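Local coordinates for HTH cro/C1-type domain-containing protein (Pseudomonas aeruginosa PAO1, PDB 7CSV) that is the antitoxin HigA, a dimeric regulatory factor that recognises specific pseudopalindromic DNA motifs, at residues R49-I57 / Q68-E76. Sequence-based numbering, arbitrary orientation.
Sequences RGISADMAI and QFWMNLQSE
Gln74 sets CG anti to its own backbone N (chi1 178°) and then bends at chi2, which carries its amide to the backbone of Gly50 and Ile51. Its OE1 accepts a hydrogen bond from Ile51 N at 2.8 Å. The N-H points nearly straight at the oxygen (164°), but the donor approaches from above the carbonyl plane rather than along a lone pair of OE1. The same OE1 lies 3.2 Å from Gly50 CA, so the amide rests close against the glycine backbone. Gln74 NE2 hydrogen-bonds Ser78 OG one turn further along the helix, which helps fix the rotation of the amide.

Met71 bends at both chi2 and chi3, and this folds its thioether back toward the start of helix 53-63. Ala56 CB meets Met71 CG at 3.7 Å and packs against SD as well. Met71 CE comes alongside the backbone of Ala53, 4.1 Å from Ala53 CA. Trp70 approaches mainly with its CB, which lies 4.0 Å from Ala56 CB and 4.2 Å from Ile51 CG2. The axes of segments 53-57 and 68-76 approach to 8.5 Å and run at 136°, a closeness consistent with the small Ala56 side chain at the crossing. Ser52 is the N-cap of helix 53-63, its OG accepting from Met55 N at 3.1 Å.

The contact joins the loop 49-52 and the first turn of helix 53-63, in the helix-turn-helix region, to the long helix 67-93. Ile51 also packs on Ile44 of helix 38-45, while helix 11-23 meets the contact through Pro11, on Ile51 and Gln74, and through Leu15 and Phe19, on Trp70. Met71 also packs on Leu79 of the second subunit, so the packing continues from the core of the domain into the dimer interface along helix 67-93.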
# COMPACT_ATOMS: atom_id res chain seq x y z
N ARG A 49 2.57 -0.44 14.09
CA ARG A 49 1.35 -0.57 13.31
C ARG A 49 1.54 0.21 12.02
O ARG A 49 2.20 1.25 12.03
CB ARG A 49 0.13 -0.05 14.09
CG ARG A 49 -1.15 -0.03 13.30
CD ARG A 49 -2.11 1.03 13.83
NE ARG A 49 -2.55 0.76 15.20
CZ ARG A 49 -3.48 -0.14 15.53
NH1 ARG A 49 -3.82 -0.31 16.79
NH2 ARG A 49 -4.05 -0.88 14.59
N GLY A 50 1.00 -0.31 10.93
CA GLY A 50 1.06 0.40 9.67
C GLY A 50 -0.06 1.41 9.49
O GLY A 50 -0.99 1.50 10.30
N ILE A 51 0.04 2.18 8.41
CA ILE A 51 -0.98 3.14 8.01
C ILE A 51 -2.05 2.41 7.21
O ILE A 51 -1.77 1.88 6.13
CB ILE A 51 -0.38 4.28 7.17
CG1 ILE A 51 0.82 4.90 7.85
CG2 ILE A 51 -1.45 5.33 6.86
CD1 ILE A 51 0.50 5.50 9.13
N SER A 52 -3.27 2.40 7.73
CA SER A 52 -4.41 1.90 6.99
C SER A 52 -4.91 2.96 5.99
O SER A 52 -4.59 4.15 6.09
CB SER A 52 -5.55 1.54 7.93
OG SER A 52 -6.11 2.72 8.50
N ALA A 53 -5.73 2.51 5.04
CA ALA A 53 -6.32 3.44 4.09
C ALA A 53 -7.10 4.53 4.81
O ALA A 53 -6.99 5.71 4.46
CB ALA A 53 -7.23 2.70 3.11
N ASP A 54 -7.91 4.15 5.80
CA ASP A 54 -8.70 5.13 6.53
C ASP A 54 -7.79 6.13 7.22
O ASP A 54 -8.01 7.34 7.15
CB ASP A 54 -9.60 4.41 7.54
CG ASP A 54 -10.50 5.36 8.31
OD1 ASP A 54 -11.58 5.71 7.79
OD2 ASP A 54 -10.14 5.72 9.45
N MET A 55 -6.69 5.64 7.82
CA MET A 55 -5.75 6.54 8.49
C MET A 55 -5.04 7.44 7.50
O MET A 55 -4.72 8.59 7.83
CB MET A 55 -4.73 5.72 9.29
CG MET A 55 -5.12 5.53 10.75
SD MET A 55 -5.25 7.07 11.70
CE MET A 55 -3.76 7.92 11.25
N ALA A 56 -4.74 6.93 6.30
CA ALA A 56 -4.09 7.76 5.29
C ALA A 56 -4.98 8.91 4.86
O ALA A 56 -4.50 10.02 4.60
CB ALA A 56 -3.72 6.92 4.07
N ILE A 57 -6.27 8.65 4.73
CA ILE A 57 -7.20 9.73 4.39
C ILE A 57 -7.26 10.76 5.52
O ILE A 57 -7.26 11.97 5.27
CB ILE A 57 -8.59 9.14 4.07
CG1 ILE A 57 -8.53 8.27 2.81
CG2 ILE A 57 -9.63 10.26 3.89
CD1 ILE A 57 -9.77 7.42 2.59
N GLN A 68 -2.45 9.22 -0.75
CA GLN A 68 -1.47 8.34 -1.37
C GLN A 68 -0.07 8.58 -0.84
O GLN A 68 0.75 7.65 -0.83
CB GLN A 68 -1.51 8.50 -2.88
CG GLN A 68 -2.66 7.76 -3.53
CD GLN A 68 -2.36 6.29 -3.79
OE1 GLN A 68 -1.55 5.66 -3.10
NE2 GLN A 68 -3.01 5.74 -4.80
N PHE A 69 0.25 9.82 -0.46
CA PHE A 69 1.55 10.10 0.14
C PHE A 69 1.83 9.13 1.28
O PHE A 69 2.90 8.50 1.33
CB PHE A 69 1.60 11.55 0.65
CG PHE A 69 2.82 11.87 1.49
CD1 PHE A 69 4.05 12.16 0.90
CD2 PHE A 69 2.73 11.89 2.88
CE1 PHE A 69 5.16 12.47 1.68
CE2 PHE A 69 3.84 12.19 3.67
CZ PHE A 69 5.05 12.49 3.07
N TRP A 70 0.86 8.96 2.18
CA TRP A 70 1.03 8.06 3.31
C TRP A 70 1.00 6.60 2.89
O TRP A 70 1.75 5.79 3.42
CB TRP A 70 -0.04 8.33 4.36
CG TRP A 70 0.10 9.70 4.88
CD1 TRP A 70 -0.59 10.80 4.49
CD2 TRP A 70 1.06 10.15 5.84
NE1 TRP A 70 -0.16 11.91 5.18
CE2 TRP A 70 0.86 11.54 6.01
CE3 TRP A 70 2.05 9.50 6.59
CZ2 TRP A 70 1.62 12.30 6.90
CZ3 TRP A 70 2.81 10.26 7.47
CH2 TRP A 70 2.59 11.64 7.62
N MET A 71 0.12 6.26 1.94
CA MET A 71 0.06 4.86 1.51
C MET A 71 1.32 4.48 0.76
O MET A 71 1.72 3.31 0.80
CB MET A 71 -1.16 4.61 0.64
CG MET A 71 -2.47 4.74 1.41
SD MET A 71 -2.68 3.60 2.79
CE MET A 71 -3.13 2.11 1.89
N ASN A 72 1.93 5.44 0.06
CA ASN A 72 3.19 5.14 -0.63
C ASN A 72 4.31 4.89 0.36
O ASN A 72 5.15 4.01 0.14
CB ASN A 72 3.55 6.29 -1.58
CG ASN A 72 2.64 6.38 -2.81
OD1 ASN A 72 1.93 5.43 -3.15
ND2 ASN A 72 2.67 7.53 -3.48
N LEU A 73 4.35 5.65 1.46
CA LEU A 73 5.34 5.36 2.50
C LEU A 73 5.09 3.98 3.11
O LEU A 73 6.04 3.23 3.37
CB LEU A 73 5.28 6.42 3.60
CG LEU A 73 5.65 7.85 3.19
CD1 LEU A 73 5.44 8.79 4.36
CD2 LEU A 73 7.09 7.89 2.69
N GLN A 74 3.83 3.64 3.32
CA GLN A 74 3.49 2.34 3.87
C GLN A 74 3.89 1.22 2.93
O GLN A 74 4.46 0.21 3.36
CB GLN A 74 1.99 2.27 4.18
CG GLN A 74 1.55 0.91 4.72
CD GLN A 74 2.18 0.59 6.04
OE1 GLN A 74 2.32 1.46 6.91
NE2 GLN A 74 2.60 -0.66 6.22
N SER A 75 3.59 1.37 1.64
CA SER A 75 3.93 0.31 0.70
C SER A 75 5.44 0.12 0.62
O SER A 75 5.93 -1.02 0.52
CB SER A 75 3.36 0.62 -0.68
OG SER A 75 3.94 1.77 -1.22
N GLU A 76 6.21 1.22 0.64
CA GLU A 76 7.66 1.05 0.64
C GLU A 76 8.12 0.24 1.84
O GLU A 76 8.93 -0.68 1.70
CB GLU A 76 8.37 2.41 0.60
CG GLU A 76 9.93 2.29 0.66
CD GLU A 76 10.57 1.88 -0.66
OE1 GLU A 76 11.82 1.74 -0.68
OE2 GLU A 76 9.87 1.71 -1.68